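PDB 2GZA: type IV secretion system protein VirB11, which hydrolyses ATP as the hexameric ATPase of the Brucella suis VirB type IV secretion system, which could be required to establish the bacterium's replication niche in the host. Local coordinates for residues I199-R204 / L216-N221; A109-T114 / H222-Y227; G47-E52 / P63-E68. All coordinates share one frame; numbering follows the deposited sequence.

From the N terminus, contact 3 comes first: it closes a short loop around strand 57-61, joining the end of a beta-hairpin in the antiparallel sheet to the start of helix 67-81. Contact 2 then spans over a hundred residues, pairing the loop between strands 101-105 and 116-120 of that sheet with strand 222-226, outermost in the chain's parallel sheet. Nested inside it, contact 1 brings together the loops that enter and leave strand 205-209, and its last residue, Asn-221, directly precedes the strand of contact 2. The three touch one another: Asn-221 packs on Phe-50 of contact 3, Leu-216 on His-222 and His-224, and Tyr-67 on Gly-113.

Contact 1: I199-R204 / L216-N221; sequences IPFDQR and LPDHPN
Phe-201 meets His-219 in a T-shaped stack: the phenyl edge is turned toward one imidazole face, with the planes 80° apart and the ring centroids 5.2 Å apart. The touching atom is CD2 of Phe-201, which lies over the rim of the imidazole, 3.7 Å from His-219 CE1. Chi1 of -59° sets Phe-201 CG anti to its carbonyl carbon; the side chain lies beside that of Asp-218, pointing the same way. Asp-218 CB sits over one phenyl face in a CH-pi contact, 3.9 Å from the ring centroid, while Asp-218 OD2 bonds to Gln-197 NE2. At the imidazole edge, His-219 CE1 approaches Ile-199 O at 3.0 Å; NE2 has a weak hydrogen bond to Met-196 O. Two type I turns, Pro-200 to Gln-203 and Leu-216 to His-219, shape these loops before and after strand 205-209 in the P-loop ATPase domain. Farther along, the extended chain of Arg-204 passes obliquely over the Asn-221 amide, and its NE donates to Asn-221 OD1 (3.2 Å, 140° at the hydrogen). That oxygen lies in the guanidinium plane and also bonds to Asn-44 ND2. Water 1 takes a hydrogen bond from Asn-221 N (2.9 Å) and donates to Phe-201 O and Gln-203 O; water 2 links Asn-221 ND2 to Asp-202 O.

Contact 2: A109-T114 / H222-Y227; sequences ACEHGT and HVHLFY
Ala-109, Cys-110 and Glu-111 pair with the backbone of strand 222-226 through one antiparallel bridge. Cys-110 and Leu-225 form its non-hydrogen-bonded pair, and a bond lies on either side: Phe-226 N donates to Ala-109 O (2.6 Å), approaching from above the carbonyl plane, and Glu-111 N donates to His-224 O (3.0 Å). Leu-225 CA also comes within 3.1 Å of Ala-109 O in a CA-H...O contact. The strand is the outermost of the chain's parallel sheet in the P-loop ATPase domain; the loop connects strands 101-105 and 116-120 of the antiparallel sheet in the N-terminal part, so the bridge joins the two parts of the fold. The Phe-226 ring turns its CD1-CE1 edge to the Cys-110 to Glu-111 peptide, with CD1 3.8 Å from Glu-111 N, and its side chain is about 11 Å from that of Thr-189 in the predicted ATP site.

Beyond the bridge, pairing passes to side chains and water. The Glu-111 chain is extended, with CG anti to the backbone N (chi1 -171°), and lies beside that of His-224. Its OE1 meets the imidazole edge at His-224 CD2, 3.1 Å away. This one oxygen accepts from water 4 (2.8 Å), which in turn accepts from His-224 N, and from water 3, which is also bonded to His-222 NE2; Arg-45 NH2 adds a salt bridge. His-224 ND1 is paired with Thr-207 OG1 of the neighbouring strand, and His-222 ND1 with His-219 O. The carboxylate thus continues, through water, the pairing that the loop backbone begins, and the charge of Arg-45 probably favours its ionised form.

Contact 3: G47-E52 / P63-E68; sequences GEVFCE and PNLDYE
Gly-47 and Leu-65 make a small contact, one backbone hydrogen bond backed by apolar packing, at the open end of a beta-hairpin. The hairpin is formed by strands 48-52 and 57-61 of the six-stranded antiparallel sheet in the N-terminal part of the protein. The chain leaving its second strand turns through residues 63-66 into helix 67-81, and the contact joins that turn to the residues leading into the first strand. Gly-47 N donates to Leu-65 O at 3.0 Å, with an angle of 135° at the hydrogen and the donor tilted from the carbonyl plane. Gly-47 is also linked by a backbone hydrogen bond to Val-62, so the main chain stays paired with residues on both sides of Pro-63. Here Gly-47 and Pro-63 bring their CA atoms to 4.5 Å. The backbone of Gly-47 (phi 97°) suits glycine: at these angles a CB would be jammed against the carbonyl oxygen of the residue before.

Asp-66 follows at the N-cap of helix 67-81, its side chain capping a backbone N of the first turn. Leu-65, just before it, turns its side chain back to the sheet and is buried there, also touching Val-43 of the adjoining strand 40-43. Val-49, which it crosses at about a right angle, packs in addition on Trp-32 of helix 30-34. Chi1 of -173° sets Leu-65 CG anti to the backbone N; of its two methyls CD2 does the touching, 3.9 Å from Glu-48 O and 4.0 Å from Val-49 CG1.

Contact 1: I199-R204 / L216-N221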
loop_
_atom_site.group_PDB
_atom_site.type_symbol
_atom_site.label_atom_id
_atom_site.label_comp_id
_atom_site.label_asym_id
_atom_site.label_seq_id
_atom_site.Cartn_x
_atom_site.Cartn_y
_atom_site.Cartn_z
ATOM N N ILE C 199 -28.047 17.390 -30.694
ATOM C CA ILE C 199 -28.461 18.071 -29.470
ATOM C C ILE C 199 -29.473 19.163 -29.836
ATOM O O ILE C 199 -29.240 19.926 -30.772
ATOM C CB ILE C 199 -27.244 18.676 -28.703
ATOM C CG1 ILE C 199 -26.163 17.611 -28.484
ATOM C CG2 ILE C 199 -27.678 19.291 -27.363
ATOM C CD1 ILE C 199 -24.840 18.140 -27.990
ATOM N N PRO C 200 -30.617 19.212 -29.127
ATOM C CA PRO C 200 -31.632 20.245 -29.356
ATOM C C PRO C 200 -31.032 21.640 -29.250
ATOM O O PRO C 200 -30.267 21.909 -28.324
ATOM C CB PRO C 200 -32.640 20.005 -28.232
ATOM C CG PRO C 200 -32.493 18.554 -27.908
ATOM C CD PRO C 200 -31.032 18.267 -28.073
ATOM N N PHE C 201 -31.385 22.503 -30.196
ATOM C CA PHE C 201 -30.743 23.798 -30.382
ATOM C C PHE C 201 -30.990 24.791 -29.248
ATOM O O PHE C 201 -30.339 25.836 -29.180
ATOM C CB PHE C 201 -31.176 24.407 -31.718
ATOM C CG PHE C 201 -30.837 23.552 -32.912
ATOM C CD1 PHE C 201 -31.678 23.517 -34.010
ATOM C CD2 PHE C 201 -29.675 22.775 -32.936
ATOM C CE1 PHE C 201 -31.369 22.733 -35.116
ATOM C CE2 PHE C 201 -29.364 21.986 -34.038
ATOM C CZ PHE C 201 -30.211 21.967 -35.127
ATOM N N ASP C 202 -31.920 24.462 -28.358
ATOM C CA ASP C 202 -32.288 25.351 -27.253
ATOM C C ASP C 202 -31.582 25.018 -25.938
ATOM O O ASP C 202 -31.852 25.633 -24.898
ATOM C CB ASP C 202 -33.810 25.362 -27.055
ATOM C CG ASP C 202 -34.365 24.011 -26.626
ATOM O OD1 ASP C 202 -33.691 22.977 -26.828
ATOM O OD2 ASP C 202 -35.490 23.988 -26.080
ATOM N N GLN C 203 -30.684 24.038 -25.988
ATOM C CA GLN C 203 -29.931 23.625 -24.811
ATOM C C GLN C 203 -28.631 24.403 -24.687
ATOM O O GLN C 203 -28.010 24.761 -25.687
ATOM C CB GLN C 203 -29.657 22.125 -24.849
ATOM C CG GLN C 203 -30.891 21.265 -24.594
ATOM C CD GLN C 203 -30.580 19.781 -24.484
ATOM O OE1 GLN C 203 -29.423 19.371 -24.437
ATOM N NE2 GLN C 203 -31.619 18.968 -24.445
ATOM N N ARG C 204 -28.225 24.676 -23.456
ATOM C CA ARG C 204 -27.012 25.433 -23.210
ATOM C C ARG C 204 -25.790 24.510 -23.251
ATOM O O ARG C 204 -25.740 23.526 -22.517
ATOM C CB ARG C 204 -27.109 26.171 -21.872
ATOM C CG ARG C 204 -25.855 26.940 -21.503
ATOM C CD ARG C 204 -26.105 27.901 -20.374
ATOM N NE ARG C 204 -25.174 29.024 -20.440
ATOM C CZ ARG C 204 -24.264 29.302 -19.517
ATOM N NH1 ARG C 204 -24.159 28.554 -18.428
ATOM N NH2 ARG C 204 -23.474 30.343 -19.674
ATOM N N LEU C 216 -20.336 25.840 -32.918
ATOM C CA LEU C 216 -21.762 25.572 -32.727
ATOM C C LEU C 216 -22.646 26.632 -33.393
ATOM O O LEU C 216 -23.220 27.486 -32.709
ATOM C CB LEU C 216 -22.088 25.447 -31.231
ATOM C CG LEU C 216 -21.430 24.290 -30.468
ATOM C CD1 LEU C 216 -21.206 24.630 -29.005
ATOM C CD2 LEU C 216 -22.223 22.997 -30.601
ATOM N N PRO C 217 -22.773 26.569 -34.728
ATOM C CA PRO C 217 -23.531 27.577 -35.476
ATOM C C PRO C 217 -25.029 27.580 -35.138
ATOM O O PRO C 217 -25.688 28.614 -35.247
ATOM C CB PRO C 217 -23.309 27.163 -36.937
ATOM C CG PRO C 217 -23.005 25.706 -36.876
ATOM C CD PRO C 217 -22.221 25.526 -35.617
ATOM N N ASP C 218 -25.541 26.430 -34.716
ATOM C CA ASP C 218 -26.968 26.233 -34.491
ATOM C C ASP C 218 -27.335 26.209 -33.011
ATOM O O ASP C 218 -28.483 25.943 -32.659
ATOM C CB ASP C 218 -27.436 24.928 -35.143
ATOM C CG ASP C 218 -27.210 24.904 -36.640
ATOM O OD1 ASP C 218 -27.561 25.894 -37.316
ATOM O OD2 ASP C 218 -26.692 23.888 -37.142
ATOM N N HIS C 219 -26.364 26.467 -32.144
ATOM C CA HIS C 219 -26.624 26.513 -30.709
ATOM C C HIS C 219 -26.267 27.884 -30.135
ATOM O O HIS C 219 -25.178 28.056 -29.599
ATOM C CB HIS C 219 -25.833 25.425 -29.992
ATOM C CG HIS C 219 -26.244 24.032 -30.342
ATOM N ND1 HIS C 219 -27.220 23.349 -29.645
ATOM C CD2 HIS C 219 -25.791 23.181 -31.296
ATOM C CE1 HIS C 219 -27.361 22.144 -30.166
ATOM N NE2 HIS C 219 -26.508 22.017 -31.170
ATOM N N PRO C 220 -27.192 28.863 -30.226
ATOM C CA PRO C 220 -26.894 30.250 -29.829
ATOM C C PRO C 220 -26.400 30.392 -28.387
ATOM O O PRO C 220 -25.549 31.228 -28.107
ATOM C CB PRO C 220 -28.242 30.972 -30.000
ATOM C CG PRO C 220 -29.272 29.886 -30.056
ATOM C CD PRO C 220 -28.580 28.717 -30.690
ATOM N N ASN C 221 -26.934 29.574 -27.493
ATOM C CA ASN C 221 -26.563 29.618 -26.085
ATOM C C ASN C 221 -25.381 28.686 -25.811
ATOM O O ASN C 221 -25.567 27.536 -25.412
ATOM C CB ASN C 221 -27.779 29.262 -25.215
ATOM C CG ASN C 221 -27.556 29.507 -23.724
ATOM O OD1 ASN C 221 -26.464 29.863 -23.288
ATOM N ND2 ASN C 221 -28.602 29.302 -22.935
HETATM O O HOH W 1 -28.400 27.077 -27.683
HETATM O O HOH W 2 -30.481 27.889 -24.501
#

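Contact 2: A109-T114 / H222-Y227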
loop_
_atom_site.group_PDB
_atom_site.type_symbol
_atom_site.label_atom_id
_atom_site.label_comp_id
_atom_site.label_asym_id
_atom_site.label_seq_id
_atom_site.Cartn_x
_atom_site.Cartn_y
_atom_site.Cartn_z
ATOM N N ALA C 109 -9.069 32.017 -21.290
ATOM C CA ALA C 109 -9.787 30.788 -20.970
ATOM C C ALA C 109 -11.136 30.621 -21.686
ATOM O O ALA C 109 -11.691 29.527 -21.703
ATOM C CB ALA C 109 -9.943 30.642 -19.468
ATOM N N CYS C 110 -11.658 31.697 -22.268
ATOM C CA CYS C 110 -12.859 31.621 -23.105
ATOM C C CYS C 110 -12.599 32.273 -24.461
ATOM O O CYS C 110 -11.596 32.945 -24.634
ATOM C CB CYS C 110 -14.059 32.280 -22.418
ATOM S SG CYS C 110 -14.025 34.094 -22.387
ATOM N N GLU C 111 -13.512 32.072 -25.408
ATOM C CA GLU C 111 -13.422 32.635 -26.757
ATOM C C GLU C 111 -13.007 34.100 -26.732
ATOM O O GLU C 111 -13.564 34.891 -25.963
ATOM C CB GLU C 111 -14.772 32.496 -27.465
ATOM C CG GLU C 111 -14.797 32.840 -28.961
ATOM C CD GLU C 111 -16.199 32.765 -29.578
ATOM O OE1 GLU C 111 -17.054 32.014 -29.080
ATOM O OE2 GLU C 111 -16.454 33.466 -30.577
ATOM N N HIS C 112 -12.034 34.455 -27.573
ATOM C CA HIS C 112 -11.526 35.824 -27.635
ATOM C C HIS C 112 -12.609 36.811 -28.044
ATOM O O HIS C 112 -13.470 36.497 -28.869
ATOM C CB HIS C 112 -10.299 35.936 -28.548
ATOM C CG HIS C 112 -10.599 35.779 -30.004
ATOM N ND1 HIS C 112 -10.419 34.590 -30.681
ATOM C CD2 HIS C 112 -11.053 36.670 -30.919
ATOM C CE1 HIS C 112 -10.757 34.750 -31.946
ATOM N NE2 HIS C 112 -11.145 36.003 -32.117
ATOM N N GLY C 113 -12.555 37.997 -27.447
ATOM C CA GLY C 113 -13.562 39.018 -27.661
ATOM C C GLY C 113 -14.875 38.697 -26.978
ATOM O O GLY C 113 -15.887 39.341 -27.261
ATOM N N THR C 114 -14.867 37.691 -26.099
ATOM C CA THR C 114 -16.033 37.337 -25.269
ATOM C C THR C 114 -15.659 37.239 -23.793
ATOM O O THR C 114 -14.516 36.951 -23.450
ATOM C CB THR C 114 -16.670 35.975 -25.663
ATOM O OG1 THR C 114 -15.801 34.904 -25.273
ATOM C CG2 THR C 114 -16.943 35.884 -27.156
ATOM N N HIS C 222 -24.168 29.181 -26.038
ATOM C CA HIS C 222 -22.968 28.384 -25.792
ATOM C C HIS C 222 -21.791 29.217 -25.309
ATOM O O HIS C 222 -21.775 30.442 -25.474
ATOM C CB HIS C 222 -22.580 27.542 -27.023
ATOM C CG HIS C 222 -22.002 28.335 -28.153
ATOM N ND1 HIS C 222 -22.767 28.829 -29.183
ATOM C CD2 HIS C 222 -20.731 28.725 -28.413
ATOM C CE1 HIS C 222 -21.996 29.485 -30.030
ATOM N NE2 HIS C 222 -20.756 29.438 -29.583
ATOM N N VAL C 223 -20.819 28.537 -24.708
ATOM C CA VAL C 223 -19.560 29.155 -24.293
ATOM C C VAL C 223 -18.414 28.232 -24.697
ATOM O O VAL C 223 -18.437 27.043 -24.367
ATOM C CB VAL C 223 -19.526 29.427 -22.755
ATOM C CG1 VAL C 223 -18.170 29.956 -22.328
ATOM C CG2 VAL C 223 -20.618 30.415 -22.352
ATOM N N HIS C 224 -17.436 28.767 -25.424
ATOM C CA HIS C 224 -16.221 28.013 -25.742
ATOM C C HIS C 224 -15.151 28.325 -24.714
ATOM O O HIS C 224 -14.720 29.472 -24.596
ATOM C CB HIS C 224 -15.688 28.349 -27.135
ATOM C CG HIS C 224 -16.645 28.063 -28.244
ATOM N ND1 HIS C 224 -17.111 26.797 -28.519
ATOM C CD2 HIS C 224 -17.200 28.879 -29.170
ATOM C CE1 HIS C 224 -17.925 26.851 -29.556
ATOM N NE2 HIS C 224 -17.992 28.100 -29.971
ATOM N N LEU C 225 -14.734 27.308 -23.970
ATOM C CA LEU C 225 -13.633 27.447 -23.027
ATOM C C LEU C 225 -12.349 26.832 -23.584
ATOM O O LEU C 225 -12.388 25.850 -24.328
ATOM C CB LEU C 225 -13.978 26.837 -21.668
ATOM C CG LEU C 225 -15.223 27.327 -20.916
ATOM C CD1 LEU C 225 -15.448 26.490 -19.667
ATOM C CD2 LEU C 225 -15.138 28.810 -20.558
ATOM N N PHE C 226 -11.214 27.416 -23.217
ATOM C CA PHE C 226 -9.921 27.019 -23.768
ATOM C C PHE C 226 -8.832 26.882 -22.708
ATOM O O PHE C 226 -8.768 27.682 -21.769
ATOM C CB PHE C 226 -9.490 28.003 -24.848
ATOM C CG PHE C 226 -10.386 28.005 -26.037
ATOM C CD1 PHE C 226 -11.408 28.939 -26.147
ATOM C CD2 PHE C 226 -10.228 27.053 -27.037
ATOM C CE1 PHE C 226 -12.248 28.939 -27.245
ATOM C CE2 PHE C 226 -11.067 27.045 -28.137
ATOM C CZ PHE C 226 -12.078 27.990 -28.243
ATOM N N TYR C 227 -8.004 25.844 -22.852
ATOM C CA TYR C 227 -6.832 25.655 -22.008
ATOM C C TYR C 227 -5.570 25.664 -22.878
ATOM O O TYR C 227 -5.584 25.137 -23.995
ATOM C CB TYR C 227 -6.938 24.374 -21.158
ATOM C CG TYR C 227 -7.067 23.083 -21.940
ATOM C CD1 TYR C 227 -5.943 22.341 -22.294
ATOM C CD2 TYR C 227 -8.314 22.598 -22.315
ATOM C CE1 TYR C 227 -6.058 21.149 -23.018
ATOM C CE2 TYR C 227 -8.441 21.419 -23.039
ATOM C CZ TYR C 227 -7.313 20.701 -23.384
ATOM O OH TYR C 227 -7.437 19.534 -24.098
HETATM O O HOH W 3 -18.927 31.373 -30.741
HETATM O O HOH W 4 -17.592 31.355 -26.441
#

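Contact 3: G47-E52 / P63-E68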
loop_
_atom_site.group_PDB
_atom_site.type_symbol
_atom_site.label_atom_id
_atom_site.label_comp_id
_atom_site.label_asym_id
_atom_site.label_seq_id
_atom_site.Cartn_x
_atom_site.Cartn_y
_atom_site.Cartn_z
ATOM N N GLY C 47 -23.347 41.847 -26.062
ATOM C CA GLY C 47 -24.582 42.149 -26.769
ATOM C C GLY C 47 -25.779 41.267 -26.465
ATOM O O GLY C 47 -26.878 41.549 -26.932
ATOM N N GLU C 48 -25.589 40.202 -25.693
ATOM C CA GLU C 48 -26.709 39.314 -25.404
ATOM C C GLU C 48 -26.741 38.781 -23.984
ATOM O O GLU C 48 -25.731 38.779 -23.282
ATOM C CB GLU C 48 -26.807 38.169 -26.430
ATOM C CG GLU C 48 -25.492 37.643 -26.983
ATOM C CD GLU C 48 -25.585 36.186 -27.397
ATOM O OE1 GLU C 48 -25.793 35.910 -28.595
ATOM O OE2 GLU C 48 -25.460 35.310 -26.518
ATOM N N VAL C 49 -27.933 38.375 -23.560
ATOM C CA VAL C 49 -28.104 37.650 -22.311
ATOM C C VAL C 49 -28.982 36.427 -22.546
ATOM O O VAL C 49 -29.863 36.437 -23.407
ATOM C CB VAL C 49 -28.666 38.535 -21.148
ATOM C CG1 VAL C 49 -28.212 39.971 -21.274
ATOM C CG2 VAL C 49 -30.177 38.464 -21.064
ATOM N N PHE C 50 -28.707 35.367 -21.800
ATOM C CA PHE C 50 -29.577 34.209 -21.761
ATOM C C PHE C 50 -30.047 34.003 -20.331
ATOM O O PHE C 50 -29.234 33.983 -19.406
ATOM C CB PHE C 50 -28.861 32.961 -22.286
ATOM C CG PHE C 50 -28.898 32.823 -23.774
ATOM C CD1 PHE C 50 -27.914 33.401 -24.569
ATOM C CD2 PHE C 50 -29.916 32.117 -24.390
ATOM C CE1 PHE C 50 -27.948 33.270 -25.947
ATOM C CE2 PHE C 50 -29.954 31.986 -25.773
ATOM C CZ PHE C 50 -28.964 32.562 -26.549
ATOM N N CYS C 51 -31.355 33.878 -20.146
ATOM C CA CYS C 51 -31.897 33.641 -18.812
ATOM C C CYS C 51 -32.758 32.386 -18.724
ATOM O O CYS C 51 -33.451 32.022 -19.670
ATOM C CB CYS C 51 -32.630 34.876 -18.273
ATOM S SG CYS C 51 -34.155 35.283 -19.116
ATOM N N GLU C 52 -32.668 31.714 -17.583
ATOM C CA GLU C 52 -33.429 30.505 -17.321
ATOM C C GLU C 52 -34.747 30.869 -16.645
ATOM O O GLU C 52 -34.757 31.358 -15.509
ATOM C CB GLU C 52 -32.620 29.545 -16.443
ATOM C CG GLU C 52 -33.426 28.382 -15.877
ATOM C CD GLU C 52 -32.559 27.305 -15.253
ATOM O OE1 GLU C 52 -31.633 26.812 -15.932
ATOM O OE2 GLU C 52 -32.817 26.934 -14.086
ATOM N N PRO C 63 -27.737 45.493 -26.628
ATOM C CA PRO C 63 -26.583 46.104 -27.302
ATOM C C PRO C 63 -25.680 46.968 -26.418
ATOM O O PRO C 63 -24.469 46.970 -26.631
ATOM C CB PRO C 63 -27.214 46.904 -28.451
ATOM C CG PRO C 63 -28.586 46.301 -28.631
ATOM C CD PRO C 63 -29.008 45.921 -27.237
ATOM N N ASN C 64 -26.245 47.669 -25.432
ATOM C CA ASN C 64 -25.444 48.516 -24.554
ATOM C C ASN C 64 -24.673 47.711 -23.486
ATOM O O ASN C 64 -24.482 48.165 -22.348
ATOM C CB ASN C 64 -26.317 49.652 -23.982
ATOM C CG ASN C 64 -26.966 50.508 -25.096
ATOM O OD1 ASN C 64 -26.273 51.112 -25.930
ATOM N ND2 ASN C 64 -28.298 50.561 -25.100
ATOM N N LEU C 65 -24.220 46.519 -23.896
ATOM C CA LEU C 65 -23.494 45.593 -23.039
ATOM C C LEU C 65 -22.272 45.086 -23.816
ATOM O O LEU C 65 -22.214 43.933 -24.244
ATOM C CB LEU C 65 -24.419 44.437 -22.631
ATOM C CG LEU C 65 -23.972 43.405 -21.600
ATOM C CD1 LEU C 65 -23.935 44.011 -20.208
ATOM C CD2 LEU C 65 -24.918 42.224 -21.639
ATOM N N ASP C 66 -21.298 45.961 -24.021
ATOM C CA ASP C 66 -20.150 45.570 -24.826
ATOM C C ASP C 66 -19.085 44.821 -24.033
ATOM O O ASP C 66 -19.258 44.557 -22.842
ATOM C CB ASP C 66 -19.581 46.737 -25.637
ATOM C CG ASP C 66 -19.245 47.933 -24.786
ATOM O OD1 ASP C 66 -19.333 47.841 -23.542
ATOM O OD2 ASP C 66 -18.892 48.975 -25.371
ATOM N N TYR C 67 -18.011 44.447 -24.726
ATOM C CA TYR C 67 -16.890 43.718 -24.145
ATOM C C TYR C 67 -16.310 44.445 -22.929
ATOM O O TYR C 67 -16.128 43.836 -21.873
ATOM C CB TYR C 67 -15.820 43.481 -25.227
ATOM C CG TYR C 67 -14.597 42.695 -24.798
ATOM C CD1 TYR C 67 -14.627 41.304 -24.702
ATOM C CD2 TYR C 67 -13.399 43.344 -24.521
ATOM C CE1 TYR C 67 -13.492 40.580 -24.318
ATOM C CE2 TYR C 67 -12.266 42.637 -24.142
ATOM C CZ TYR C 67 -12.315 41.261 -24.039
ATOM O OH TYR C 67 -11.182 40.580 -23.662
ATOM N N GLU C 68 -16.065 45.747 -23.075
ATOM C CA GLU C 68 -15.426 46.566 -22.038
ATOM C C GLU C 68 -16.240 46.647 -20.743
ATOM O O GLU C 68 -15.676 46.654 -19.651
ATOM C CB GLU C 68 -15.105 47.969 -22.569
ATOM C CG GLU C 68 -14.285 47.996 -23.872
ATOM C CD GLU C 68 -13.009 47.152 -23.811
ATOM O OE1 GLU C 68 -12.286 47.232 -22.796
ATOM O OE2 GLU C 68 -12.731 46.411 -24.780
#